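Local coordinates for protein glycerophosphoryl diester phosphodiesterase (Parabacteroides distasonis, PDB 3MZ2) that probably hydrolyses glycerophosphodiesters, releasing an alcohol and glycerol 3-phosphate, within a TIM-barrel fold, at residues 69-79 against 94-102; 126-137 against 154-163. All coordinates share one frame; numbering follows the deposited sequence.

Contact 1: 69-79 against 94-102; sequences RLTKDSVIVLF and VSDYTWEEL
Lys72 N makes a nearly straight hydrogen bond to Tyr97 O (2.8 Å, 169° at the hydrogen), a backbone link that lays the type I turn from Thr71 to Ser74 alongside the 3-10 segment 94-96. Strands 63-70 and 76-78 form an antiparallel hairpin, and this turn docks its tip on the N-terminus of helix 99-102. Asp73, in the turn, carries the polar half of the contact. Its OD1 accepts from Trp99 N at 3.0 Å and from Thr71 OG1 at 2.7 Å, syn and anti respectively, and from opposite faces of the carboxylate plane. A chi1 of 53° folds the carboxylate back over the turn to meet both donors. Thr71 OG1 also accepts from Val75 N, while a water joins Asp73 OD2 to Glu100 N. Thr98 is the N-cap: its OG1 accepts from Glu101 N at 3.1 Å, and Thr98 N returns a bond to Glu101 OE1, completing a capping box. The apolar half centres on Val94. Its CG1 lies 3.8 Å from Val77 CG2, the two side chains running past each other in opposite directions, and its CG2 comes obliquely to the Phe79 ring, 3.5 Å from CD2. Arg69 places CD against Val94 CB while NE holds Phe79 O and NH2 forms a salt bridge with Asp82. Thr71 CG2 presses on Leu102 CD1 at an unusually tight 3.4 Å, and Val77 CG1 meets the edge of the Trp99 ring. Helix 99-102 thus has its first amides answered by its own capping box, by the hairpin turn and by a water; the amides at the helix start, together with Thr71 OG1, would probably favour the carboxylate form of Asp73.

Contact 2: 126-137 against 154-163; sequences IRWARGKTILIL and MQAEPYVMIT
Val160 CG1 packs obliquely against Leu137 CD1 at 3.7 Å, at the apolar centre of a beta-alpha-beta unit of the TIM barrel, in which helix 144-153 connects the parallel strands 135-137 and 160-164. Ile151 of that helix covers both side chains. The other branch, Val160 CG2, meets Ile126 CG1 of helix 122-129 at 4.0 Å, and Ile126 CG2 lies 3.6 Å from Tyr159 CE2. On the sheet's opposite face, selenomethionine Met161 sets its SE 3.5 Å from Ile134 CG2 and lies side by side with Ile136. Between these layers the backbones pair in parallel: Leu135 N to Tyr159 O, Met161 N to Leu135 O (2.7 Å), Leu137 N to Met161 O, and Thr163 N to Leu137 O. Farther out, a chi1 of 55° swings the Tyr159 ring back against the end of helix 122-129. Arg130 lays its aliphatic chain over one ring face, CB 3.9 Å from the centroid in a CH-pi contact, with Ala156 O over the other. In one of its two conformers the guanidinium plane lies 8° from the ring plane, CD 3.5 Å from Tyr159 OH. At the ring's edge, near its plane, Ile126 O stands 3.3 Å from Tyr159 CE2.

Overall arrangement
Contact 1 closes before contact 2 opens, so the two follow in series along the chain, their centres about 21 Å apart and their nearest atoms about 6 Å apart without touching. They are connected through one sheet: strand 63-70, which runs into the hairpin of 69-79, is the parallel neighbour of strand 135-137. Helix 122-129 is a second bridge, since Leu78 packs on Leu122 and Ala125 while the end of the same helix enters contact 2. Contact 2 belongs to the repeating strand-helix-strand wall of the barrel; contact 1, about 22 Å from the chain's centre, lies in a hairpin and loop region at the periphery. Together they illustrate how the parallel pairing of 63-70 with 135-137 persists beside an antiparallel hairpin.

Contact 1: 69-79 against 94-102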
loop_
_atom_site.group_PDB
_atom_site.type_symbol
_atom_site.label_atom_id
_atom_site.label_comp_id
_atom_site.label_asym_id
_atom_site.label_seq_id
_atom_site.Cartn_x
_atom_site.Cartn_y
_atom_site.Cartn_z
ATOM N N ARG A 69 -11.813 1.169 -2.573
ATOM C CA ARG A 69 -11.413 -0.218 -2.646
ATOM C C ARG A 69 -12.537 -1.057 -3.268
ATOM O O ARG A 69 -13.665 -0.613 -3.447
ATOM C CB ARG A 69 -11.018 -0.794 -1.271
ATOM C CG ARG A 69 -12.127 -0.878 -0.287
ATOM C CD ARG A 69 -11.804 -1.770 0.927
ATOM N NE ARG A 69 -10.566 -1.413 1.662
ATOM C CZ ARG A 69 -9.449 -2.125 1.634
ATOM N NH1 ARG A 69 -9.338 -3.191 0.857
ATOM N NH2 ARG A 69 -8.412 -1.712 2.347
ATOM N N LEU A 70 -12.193 -2.280 -3.578
ATOM C CA LEU A 70 -13.015 -3.128 -4.433
ATOM C C LEU A 70 -13.865 -4.168 -3.701
ATOM O O LEU A 70 -13.424 -4.823 -2.760
ATOM C CB LEU A 70 -12.101 -3.861 -5.425
ATOM C CG LEU A 70 -11.374 -3.059 -6.474
ATOM C CD1 LEU A 70 -10.366 -3.945 -7.259
ATOM C CD2 LEU A 70 -12.396 -2.378 -7.397
ATOM N N THR A 71 -15.079 -4.358 -4.188
ATOM C CA THR A 71 -15.966 -5.415 -3.713
ATOM C C THR A 71 -15.697 -6.691 -4.477
ATOM O O THR A 71 -14.870 -6.706 -5.412
ATOM C CB THR A 71 -17.426 -5.038 -3.961
ATOM O OG1 THR A 71 -17.652 -4.940 -5.372
ATOM C CG2 THR A 71 -17.785 -3.699 -3.293
ATOM N N LYS A 72 -16.432 -7.741 -4.135
ATOM C CA LYS A 72 -16.303 -9.028 -4.845
ATOM C C LYS A 72 -16.645 -8.871 -6.318
ATOM O O LYS A 72 -16.069 -9.553 -7.168
ATOM C CB LYS A 72 -17.214 -10.096 -4.234
ATOM C CG LYS A 72 -17.086 -11.453 -4.937
ATOM C CD LYS A 72 -18.045 -12.499 -4.412
ATOM C CE LYS A 72 -17.706 -13.896 -4.982
ATOM N NZ LYS A 72 -18.846 -14.876 -4.899
ATOM N N ASP A 73 -17.613 -7.992 -6.612
ATOM C CA ASP A 73 -18.018 -7.733 -8.007
ATOM C C ASP A 73 -17.348 -6.486 -8.644
ATOM O O ASP A 73 -17.882 -5.919 -9.605
ATOM C CB ASP A 73 -19.560 -7.752 -8.187
ATOM C CG ASP A 73 -20.311 -6.829 -7.240
ATOM O OD1 ASP A 73 -19.737 -6.379 -6.217
ATOM O OD2 ASP A 73 -21.520 -6.605 -7.529
ATOM N N SER A 74 -16.199 -6.069 -8.078
ATOM C CA SER A 74 -15.313 -5.076 -8.679
ATOM C C SER A 74 -15.944 -3.652 -8.724
ATOM O O SER A 74 -15.564 -2.812 -9.558
ATOM C CB SER A 74 -14.835 -5.562 -10.060
ATOM O OG SER A 74 -13.929 -6.660 -9.910
ATOM N N VAL A 75 -16.896 -3.416 -7.819
ATOM C CA VAL A 75 -17.450 -2.110 -7.570
ATOM C C VAL A 75 -16.472 -1.403 -6.630
ATOM O O VAL A 75 -15.977 -2.008 -5.685
ATOM C CB VAL A 75 -18.842 -2.216 -6.966
ATOM C CG1 VAL A 75 -19.418 -0.821 -6.614
ATOM C CG2 VAL A 75 -19.760 -2.964 -7.954
ATOM N N ILE A 76 -16.181 -0.139 -6.919
ATOM C CA ILE A 76 -15.368 0.667 -6.018
ATOM C C ILE A 76 -16.240 1.324 -4.931
ATOM O O ILE A 76 -17.150 2.132 -5.227
ATOM C CB ILE A 76 -14.561 1.766 -6.760
ATOM C CG1 ILE A 76 -13.732 1.179 -7.889
ATOM C CG2 ILE A 76 -13.663 2.549 -5.767
ATOM C CD1 ILE A 76 -13.263 2.239 -8.831
ATOM N N VAL A 77 -15.937 0.966 -3.673
ATOM C CA VAL A 77 -16.589 1.545 -2.500
ATOM C C VAL A 77 -15.563 2.300 -1.645
ATOM O O VAL A 77 -14.380 2.191 -1.878
ATOM C CB VAL A 77 -17.307 0.451 -1.664
ATOM C CG1 VAL A 77 -18.402 -0.228 -2.456
ATOM C CG2 VAL A 77 -16.318 -0.612 -1.142
ATOM N N LEU A 78 -16.033 3.103 -0.679
ATOM C CA LEU A 78 -15.146 3.837 0.216
ATOM C C LEU A 78 -15.134 3.090 1.538
ATOM O O LEU A 78 -16.177 2.998 2.173
ATOM C CB LEU A 78 -15.679 5.242 0.464
ATOM C CG LEU A 78 -15.921 6.058 -0.800
ATOM C CD1 LEU A 78 -16.307 7.491 -0.481
ATOM C CD2 LEU A 78 -14.756 6.025 -1.740
ATOM N N PHE A 79 -13.968 2.604 1.938
ATOM C CA PHE A 79 -13.813 1.848 3.158
ATOM C C PHE A 79 -12.306 1.660 3.400
ATOM O O PHE A 79 -11.609 1.120 2.534
ATOM C CB PHE A 79 -14.498 0.463 3.035
ATOM C CG PHE A 79 -14.742 -0.184 4.355
ATOM C CD1 PHE A 79 -15.888 0.124 5.082
ATOM C CD2 PHE A 79 -13.818 -1.062 4.896
ATOM C CE1 PHE A 79 -16.104 -0.430 6.306
ATOM C CE2 PHE A 79 -14.039 -1.605 6.138
ATOM C CZ PHE A 79 -15.188 -1.300 6.826
ATOM N N VAL A 94 -13.926 -6.603 2.758
ATOM C CA VAL A 94 -14.823 -5.971 1.775
ATOM C C VAL A 94 -14.861 -6.811 0.477
ATOM O O VAL A 94 -15.932 -7.009 -0.110
ATOM C CB VAL A 94 -14.405 -4.505 1.457
ATOM C CG1 VAL A 94 -15.050 -3.983 0.196
ATOM C CG2 VAL A 94 -14.725 -3.562 2.617
ATOM N N SER A 95 -13.717 -7.313 0.022
ATOM C CA SER A 95 -13.702 -8.008 -1.265
ATOM C C SER A 95 -14.351 -9.400 -1.210
ATOM O O SER A 95 -14.485 -10.021 -2.249
ATOM C CB SER A 95 -12.292 -8.113 -1.834
ATOM O OG SER A 95 -11.484 -8.922 -0.978
ATOM N N ASP A 96 -14.769 -9.879 -0.035
ATOM C CA ASP A 96 -15.585 -11.130 0.033
ATOM C C ASP A 96 -17.066 -10.930 -0.319
ATOM O O ASP A 96 -17.788 -11.921 -0.434
ATOM C CB ASP A 96 -15.618 -11.791 1.430
ATOM C CG ASP A 96 -14.246 -12.179 1.973
ATOM O OD1 ASP A 96 -13.415 -12.749 1.219
ATOM O OD2 ASP A 96 -14.077 -11.989 3.210
ATOM N N TYR A 97 -17.525 -9.685 -0.431
ATOM C CA TYR A 97 -18.948 -9.391 -0.575
ATOM C C TYR A 97 -19.207 -8.589 -1.839
ATOM O O TYR A 97 -18.420 -7.742 -2.213
ATOM C CB TYR A 97 -19.428 -8.559 0.623
ATOM C CG TYR A 97 -19.302 -9.278 1.939
ATOM C CD1 TYR A 97 -20.279 -10.153 2.362
ATOM C CD2 TYR A 97 -18.230 -9.020 2.796
ATOM C CE1 TYR A 97 -20.177 -10.814 3.581
ATOM C CE2 TYR A 97 -18.117 -9.686 4.015
ATOM C CZ TYR A 97 -19.103 -10.568 4.401
ATOM O OH TYR A 97 -19.037 -11.232 5.611
ATOM N N THR A 98 -20.316 -8.874 -2.507
ATOM C CA THR A 98 -20.775 -8.003 -3.563
ATOM C C THR A 98 -21.216 -6.700 -2.959
ATOM O O THR A 98 -21.498 -6.649 -1.737
ATOM C CB THR A 98 -21.974 -8.588 -4.327
ATOM O OG1 THR A 98 -23.074 -8.744 -3.431
ATOM C CG2 THR A 98 -21.624 -9.943 -4.932
ATOM N N TRP A 99 -21.344 -5.682 -3.813
ATOM C CA TRP A 99 -21.874 -4.381 -3.418
ATOM C C TRP A 99 -23.244 -4.567 -2.757
ATOM O O TRP A 99 -23.492 -4.020 -1.697
ATOM C CB TRP A 99 -21.959 -3.386 -4.607
ATOM C CG TRP A 99 -22.802 -2.157 -4.232
ATOM C CD1 TRP A 99 -22.381 -1.036 -3.557
ATOM C CD2 TRP A 99 -24.202 -1.969 -4.466
ATOM N NE1 TRP A 99 -23.433 -0.155 -3.388
ATOM C CE2 TRP A 99 -24.559 -0.713 -3.923
ATOM C CE3 TRP A 99 -25.200 -2.755 -5.049
ATOM C CZ2 TRP A 99 -25.876 -0.216 -3.978
ATOM C CZ3 TRP A 99 -26.504 -2.254 -5.110
ATOM C CH2 TRP A 99 -26.822 -0.997 -4.577
ATOM N N GLU A 100 -24.125 -5.342 -3.381
ATOM C CA GLU A 100 -25.451 -5.555 -2.829
ATOM C C GLU A 100 -25.405 -6.185 -1.436
ATOM O O GLU A 100 -26.134 -5.750 -0.539
ATOM C CB GLU A 100 -26.288 -6.377 -3.778
ATOM C CG GLU A 100 -27.734 -6.440 -3.374
ATOM C CD GLU A 100 -28.570 -7.221 -4.341
ATOM O OE1 GLU A 100 -28.036 -7.649 -5.390
ATOM O OE2 GLU A 100 -29.772 -7.407 -4.051
ATOM N N GLU A 101 -24.539 -7.187 -1.243
ATOM C CA GLU A 101 -24.363 -7.796 0.082
ATOM C C GLU A 101 -23.833 -6.807 1.112
ATOM O O GLU A 101 -24.328 -6.749 2.250
ATOM C CB GLU A 101 -23.430 -9.009 -0.011
ATOM C CG GLU A 101 -24.038 -10.183 -0.788
ATOM C CD GLU A 101 -23.028 -11.236 -1.183
ATOM O OE1 GLU A 101 -21.817 -10.953 -1.263
ATOM O OE2 GLU A 101 -23.461 -12.358 -1.471
ATOM N N LEU A 102 -22.871 -5.990 0.687
ATOM C CA LEU A 102 -22.279 -4.948 1.550
ATOM C C LEU A 102 -23.322 -3.961 2.068
ATOM O O LEU A 102 -23.196 -3.413 3.149
ATOM C CB LEU A 102 -21.173 -4.206 0.809
ATOM C CG LEU A 102 -19.808 -4.884 0.735
ATOM C CD1 LEU A 102 -18.856 -3.989 -0.061
ATOM C CD2 LEU A 102 -19.219 -5.218 2.134
HETATM O O HOH W 1 -23.924 -6.204 -6.119
#

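Contact 2: 126-137 against 154-163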
loop_
_atom_site.group_PDB
_atom_site.type_symbol
_atom_site.label_atom_id
_atom_site.label_comp_id
_atom_site.label_asym_id
_atom_site.label_seq_id
_atom_site.Cartn_x
_atom_site.Cartn_y
_atom_site.Cartn_z
ATOM N N ILE A 126 -18.421 10.956 -5.866
ATOM C CA ILE A 126 -17.989 11.839 -6.938
ATOM C C ILE A 126 -19.183 12.678 -7.428
ATOM O O ILE A 126 -19.064 13.899 -7.582
ATOM C CB ILE A 126 -17.352 11.027 -8.108
ATOM C CG1 ILE A 126 -15.992 10.461 -7.723
ATOM C CG2 ILE A 126 -17.159 11.870 -9.408
ATOM C CD1 ILE A 126 -15.482 9.507 -8.743
ATOM N N ARG A 127 -20.323 12.034 -7.676
ATOM C CA ARG A 127 -21.527 12.736 -8.141
ATOM C C ARG A 127 -21.968 13.818 -7.157
ATOM O O ARG A 127 -22.331 14.931 -7.544
ATOM C CB ARG A 127 -22.677 11.749 -8.368
ATOM C CG ARG A 127 -22.476 10.822 -9.571
ATOM C CD ARG A 127 -23.820 10.221 -10.058
ATOM N NE ARG A 127 -24.810 11.267 -10.273
ATOM C CZ ARG A 127 -26.119 11.093 -10.146
ATOM N NH1 ARG A 127 -26.595 9.895 -9.833
ATOM N NH2 ARG A 127 -26.947 12.114 -10.350
ATOM N N TRP A 128 -21.893 13.501 -5.876
ATOM C CA TRP A 128 -22.217 14.451 -4.807
ATOM C C TRP A 128 -21.211 15.577 -4.667
ATOM O O TRP A 128 -21.561 16.708 -4.410
ATOM C CB TRP A 128 -22.289 13.691 -3.490
ATOM C CG TRP A 128 -22.463 14.596 -2.300
ATOM C CD1 TRP A 128 -23.646 15.139 -1.843
ATOM C CD2 TRP A 128 -21.438 15.108 -1.465
ATOM N NE1 TRP A 128 -23.400 15.946 -0.752
ATOM C CE2 TRP A 128 -22.050 15.953 -0.512
ATOM C CE3 TRP A 128 -20.044 14.942 -1.418
ATOM C CZ2 TRP A 128 -21.305 16.605 0.508
ATOM C CZ3 TRP A 128 -19.307 15.626 -0.426
ATOM C CH2 TRP A 128 -19.949 16.446 0.503
ATOM N N ALA A 129 -19.946 15.272 -4.868
ATOM C CA ALA A 129 -18.895 16.253 -4.616
ATOM C C ALA A 129 -18.898 17.398 -5.644
ATOM O O ALA A 129 -18.448 18.501 -5.334
ATOM C CB ALA A 129 -17.534 15.562 -4.576
ATOM N N ARG A 130 -19.338 17.124 -6.870
ATOM C CA ARG A 130 -19.260 18.103 -7.954
ATOM C C ARG A 130 -19.981 19.391 -7.548
ATOM O O ARG A 130 -21.191 19.357 -7.281
ATOM C CB ARG A 130 -19.898 17.533 -9.220
ATOM C CG ARG A 130 -19.652 18.337 -10.505
ATOM C CD ARG A 130 -20.410 17.689 -11.670
ATOM N NE ARG A 130 -20.513 18.496 -12.884
ATOM C CZ ARG A 130 -21.261 18.143 -13.931
ATOM N NH1 ARG A 130 -21.955 17.008 -13.895
ATOM N NH2 ARG A 130 -21.308 18.916 -15.010
ATOM N N GLY A 131 -19.252 20.512 -7.501
ATOM C CA GLY A 131 -19.846 21.803 -7.114
ATOM C C GLY A 131 -19.910 22.081 -5.627
ATOM O O GLY A 131 -20.417 23.146 -5.210
ATOM N N LYS A 132 -19.460 21.117 -4.816
ATOM C CA LYS A 132 -19.412 21.281 -3.375
ATOM C C LYS A 132 -18.006 21.237 -2.779
ATOM O O LYS A 132 -17.700 22.000 -1.866
ATOM C CB LYS A 132 -20.251 20.234 -2.676
ATOM C CG LYS A 132 -21.690 20.203 -3.102
ATOM C CD LYS A 132 -22.438 19.158 -2.311
ATOM C CE LYS A 132 -23.839 18.978 -2.860
ATOM N NZ LYS A 132 -23.986 18.276 -4.212
ATOM N N THR A 133 -17.158 20.320 -3.249
ATOM C CA THR A 133 -15.876 20.066 -2.617
ATOM C C THR A 133 -14.931 19.371 -3.632
ATOM O O THR A 133 -15.220 19.302 -4.818
ATOM C CB THR A 133 -16.080 19.195 -1.333
ATOM O OG1 THR A 133 -14.827 19.027 -0.636
ATOM C CG2 THR A 133 -16.640 17.828 -1.654
ATOM N N ILE A 134 -13.803 18.892 -3.151
ATOM C CA ILE A 134 -12.838 18.151 -3.930
ATOM C C ILE A 134 -12.571 16.895 -3.142
ATOM O O ILE A 134 -12.379 16.960 -1.929
ATOM C CB ILE A 134 -11.503 18.920 -4.042
ATOM C CG1 ILE A 134 -11.696 20.312 -4.582
ATOM C CG2 ILE A 134 -10.440 18.130 -4.884
ATOM C CD1 ILE A 134 -10.599 21.235 -4.264
ATOM N N LEU A 135 -12.567 15.744 -3.794
ATOM C CA LEU A 135 -12.199 14.506 -3.173
ATOM C C LEU A 135 -10.746 14.188 -3.506
ATOM O O LEU A 135 -10.234 14.535 -4.601
ATOM C CB LEU A 135 -13.107 13.386 -3.734
ATOM C CG LEU A 135 -14.626 13.572 -3.604
ATOM C CD1 LEU A 135 -15.357 12.402 -4.269
ATOM C CD2 LEU A 135 -15.014 13.769 -2.162
ATOM N N ILE A 136 -10.073 13.506 -2.599
ATOM C CA ILE A 136 -8.677 13.159 -2.753
ATOM C C ILE A 136 -8.545 11.654 -2.527
ATOM O O ILE A 136 -8.847 11.151 -1.435
ATOM C CB ILE A 136 -7.774 13.943 -1.784
ATOM C CG1 ILE A 136 -8.048 15.445 -1.935
ATOM C CG2 ILE A 136 -6.266 13.567 -2.095
ATOM C CD1 ILE A 136 -7.277 16.381 -0.899
ATOM N N LEU A 137 -8.190 10.929 -3.578
ATOM C CA LEU A 137 -8.210 9.472 -3.563
ATOM C C LEU A 137 -6.893 8.888 -3.051
ATOM O O LEU A 137 -5.823 9.015 -3.687
ATOM C CB LEU A 137 -8.488 8.876 -4.949
ATOM C CG LEU A 137 -9.754 9.394 -5.664
ATOM C CD1 LEU A 137 -10.001 8.586 -6.972
ATOM C CD2 LEU A 137 -10.998 9.402 -4.777
HETATM N N MSE A 154 -15.190 10.489 -16.602
HETATM C CA MSE A 154 -16.234 11.234 -15.879
HETATM C C MSE A 154 -16.018 12.745 -15.979
HETATM O O MSE A 154 -16.853 13.527 -15.481
HETATM C CB MSE A 154 -16.248 10.862 -14.382
HETATM C CG MSE A 154 -16.652 9.427 -14.094
HETATM SE SE MSE A 154 -16.919 9.079 -12.215
HETATM C CE MSE A 154 -18.530 10.163 -11.929
ATOM N N GLN A 155 -14.901 13.152 -16.590
ATOM C CA GLN A 155 -14.508 14.578 -16.676
ATOM C C GLN A 155 -14.494 15.171 -15.278
ATOM O O GLN A 155 -14.853 16.317 -15.100
ATOM C CB GLN A 155 -15.379 15.356 -17.681
ATOM C CG GLN A 155 -15.440 14.651 -19.051
ATOM C CD GLN A 155 -16.348 15.340 -20.088
ATOM O OE1 GLN A 155 -16.729 14.732 -21.077
ATOM N NE2 GLN A 155 -16.636 16.583 -19.888
ATOM N N ALA A 156 -13.956 14.414 -14.318
ATOM C CA ALA A 156 -13.971 14.769 -12.885
ATOM C C ALA A 156 -12.652 15.373 -12.419
ATOM O O ALA A 156 -12.428 15.559 -11.238
ATOM C CB ALA A 156 -14.326 13.502 -12.003
ATOM N N GLU A 157 -11.758 15.678 -13.353
ATOM C CA GLU A 157 -10.464 16.294 -12.967
ATOM C C GLU A 157 -10.533 17.519 -12.090
ATOM O O GLU A 157 -9.626 17.706 -11.251
ATOM C CB GLU A 157 -9.614 16.630 -14.170
ATOM C CG GLU A 157 -9.361 15.446 -15.158
ATOM C CD GLU A 157 -10.313 15.414 -16.351
ATOM O OE1 GLU A 157 -11.501 15.810 -16.218
ATOM O OE2 GLU A 157 -9.876 14.974 -17.448
ATOM N N PRO A 158 -11.560 18.379 -12.276
ATOM C CA PRO A 158 -11.607 19.555 -11.387
ATOM C C PRO A 158 -11.991 19.304 -9.935
ATOM O O PRO A 158 -11.964 20.241 -9.123
ATOM C CB PRO A 158 -12.689 20.441 -12.044
ATOM C CG PRO A 158 -12.729 19.991 -13.483
ATOM C CD PRO A 158 -12.442 18.527 -13.453
ATOM N N TYR A 159 -12.411 18.088 -9.592
ATOM C CA TYR A 159 -12.901 17.815 -8.249
ATOM C C TYR A 159 -12.504 16.455 -7.681
ATOM O O TYR A 159 -12.970 16.088 -6.605
ATOM C CB TYR A 159 -14.418 18.040 -8.101
ATOM C CG TYR A 159 -15.292 17.287 -9.062
ATOM C CD1 TYR A 159 -15.511 17.765 -10.373
ATOM C CD2 TYR A 159 -16.057 16.172 -8.634
ATOM C CE1 TYR A 159 -16.323 17.073 -11.249
ATOM C CE2 TYR A 159 -16.886 15.506 -9.506
ATOM C CZ TYR A 159 -17.001 15.927 -10.808
ATOM O OH TYR A 159 -17.844 15.254 -11.654
ATOM N N VAL A 160 -11.671 15.710 -8.382
ATOM C CA VAL A 160 -11.178 14.420 -7.851
ATOM C C VAL A 160 -9.671 14.394 -8.076
ATOM O O VAL A 160 -9.209 14.306 -9.221
ATOM C CB VAL A 160 -11.869 13.218 -8.524
ATOM C CG1 VAL A 160 -11.399 11.864 -7.871
ATOM C CG2 VAL A 160 -13.390 13.339 -8.513
HETATM N N MSE A 161 -8.905 14.515 -6.992
HETATM C CA MSE A 161 -7.436 14.545 -7.028
HETATM C C MSE A 161 -6.903 13.164 -6.710
HETATM O O MSE A 161 -7.624 12.350 -6.097
HETATM C CB MSE A 161 -6.855 15.537 -5.999
HETATM C CG MSE A 161 -7.182 16.943 -6.341
HETATM SE SE MSE A 161 -6.891 18.177 -4.853
HETATM C CE MSE A 161 -4.971 17.932 -4.530
ATOM N N ILE A 162 -5.648 12.931 -7.060
ATOM C CA ILE A 162 -5.018 11.606 -6.855
ATOM C C ILE A 162 -3.828 11.754 -5.909
ATOM O O ILE A 162 -2.986 12.598 -6.121
ATOM C CB ILE A 162 -4.541 11.016 -8.196
ATOM C CG1 ILE A 162 -5.717 10.937 -9.190
ATOM C CG2 ILE A 162 -3.915 9.601 -7.977
ATOM C CD1 ILE A 162 -5.277 10.798 -10.686
ATOM N N THR A 163 -3.780 10.921 -4.871
ATOM C CA THR A 163 -2.650 10.897 -3.962
ATOM C C THR A 163 -1.572 10.056 -4.603
ATOM O O THR A 163 -1.834 8.938 -5.050
ATOM C CB THR A 163 -3.016 10.295 -2.588
ATOM O OG1 THR A 163 -4.051 11.075 -2.015
ATOM C CG2 THR A 163 -1.759 10.341 -1.652
HETATM O O HOH W 2 -4.013 7.254 -5.155
#